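Local coordinates for protein hemoglobin subunit alpha (Isurus oxyrinchus, PDB 3MKB) that probably carries oxygen on a haem group as the alpha subunit of the tetrameric haemoglobin of the shortfin mako shark, at residues A[70-73]-A[78-81]. Numbering follows the deposited sequence.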
# COMPACT_ATOMS: atom_id res chain seq x y z
N ALA A 70 15.24 -19.07 3.28
CA ALA A 70 15.52 -19.80 2.06
C ALA A 70 15.82 -21.29 2.35
O ALA A 70 15.40 -22.18 1.61
CB ALA A 70 16.68 -19.16 1.36
N GLU A 71 16.49 -21.56 3.47
CA GLU A 71 16.76 -22.96 3.87
C GLU A 71 15.56 -23.61 4.64
O GLU A 71 15.70 -24.68 5.27
CB GLU A 71 18.03 -23.02 4.72
CG GLU A 71 19.14 -22.18 4.12
CD GLU A 71 20.41 -22.15 4.94
OE1 GLU A 71 20.34 -21.90 6.17
OE2 GLU A 71 21.50 -22.34 4.34
N HIS A 72 14.40 -22.94 4.57
CA HIS A 72 13.16 -23.36 5.24
C HIS A 72 11.92 -23.18 4.36
O HIS A 72 10.82 -22.90 4.88
CB HIS A 72 12.98 -22.55 6.54
CG HIS A 72 13.89 -22.98 7.65
ND1 HIS A 72 13.52 -23.95 8.56
CD2 HIS A 72 15.13 -22.59 8.00
CE1 HIS A 72 14.51 -24.14 9.42
NE2 HIS A 72 15.49 -23.33 9.10
N ASP A 73 12.06 -23.43 3.06
CA ASP A 73 11.03 -23.05 2.07
C ASP A 73 9.64 -23.67 2.30
O ASP A 73 8.63 -23.12 1.89
CB ASP A 73 11.50 -23.37 0.64
CG ASP A 73 12.10 -22.18 -0.10
OD1 ASP A 73 11.92 -21.00 0.29
OD2 ASP A 73 12.75 -22.44 -1.15
N ALA A 78 6.39 -21.97 10.74
CA ALA A 78 7.02 -22.31 12.01
C ALA A 78 8.41 -21.67 12.15
O ALA A 78 8.78 -21.25 13.23
CB ALA A 78 7.12 -23.85 12.16
N HIS A 79 9.16 -21.60 11.05
CA HIS A 79 10.54 -21.14 11.10
C HIS A 79 10.64 -19.66 11.50
O HIS A 79 11.60 -19.27 12.16
CB HIS A 79 11.25 -21.35 9.76
CG HIS A 79 12.54 -20.61 9.67
ND1 HIS A 79 13.65 -20.95 10.42
CD2 HIS A 79 12.88 -19.49 8.99
CE1 HIS A 79 14.62 -20.08 10.18
NE2 HIS A 79 14.17 -19.19 9.32
N LEU A 80 9.67 -18.87 11.05
CA LEU A 80 9.68 -17.43 11.19
C LEU A 80 8.91 -16.93 12.43
O LEU A 80 8.84 -15.72 12.67
CB LEU A 80 9.15 -16.78 9.89
CG LEU A 80 10.15 -16.83 8.71
CD1 LEU A 80 9.58 -16.18 7.42
CD2 LEU A 80 11.49 -16.16 9.11
N MET A 81 8.37 -17.83 13.24
CA MET A 81 7.51 -17.38 14.34
C MET A 81 8.26 -16.50 15.34
O MET A 81 7.74 -15.46 15.79
CB MET A 81 6.76 -18.55 15.01
CG MET A 81 6.20 -18.23 16.40
SD MET A 81 4.82 -19.27 16.94
CE MET A 81 5.00 -20.73 15.87
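His72 turns its ring alongside its own backbone N, with CG anti to the carbonyl carbon (chi1 -75°), while His79 sends its CG anti to the backbone N (chi1 167°); from these two starts the imidazoles lie face to face. They form an offset stack, centroids 3.6 Å apart and planes inclined by 13°. The shift places ND1 of His79 over the middle of the His72 ring, whereas the nearest part of the His72 ring sits toward the rim of the His79 ring. Beside the stack, His72 CB reaches over the same His79 ring as a CH-pi contact, 4.1 Å from its centroid. His72 lies in the loop that leaves helix 53-70 and His79 on the short helix 76-79, so the stack closes across the turn between them, which corresponds to the EF corner of the globin fold. Nearby, Ala70 packs on helices 4-19 and 118-135, and the buried Leu80 on the latter. Replacing His72 by an alanine would take away the imidazole, and the His79 ring, without its stacking partner on that face, would probably be freer to turn. Such close, nearly parallel rings are probably held mainly by dispersion, and protonation of both histidines together would probably be disfavoured.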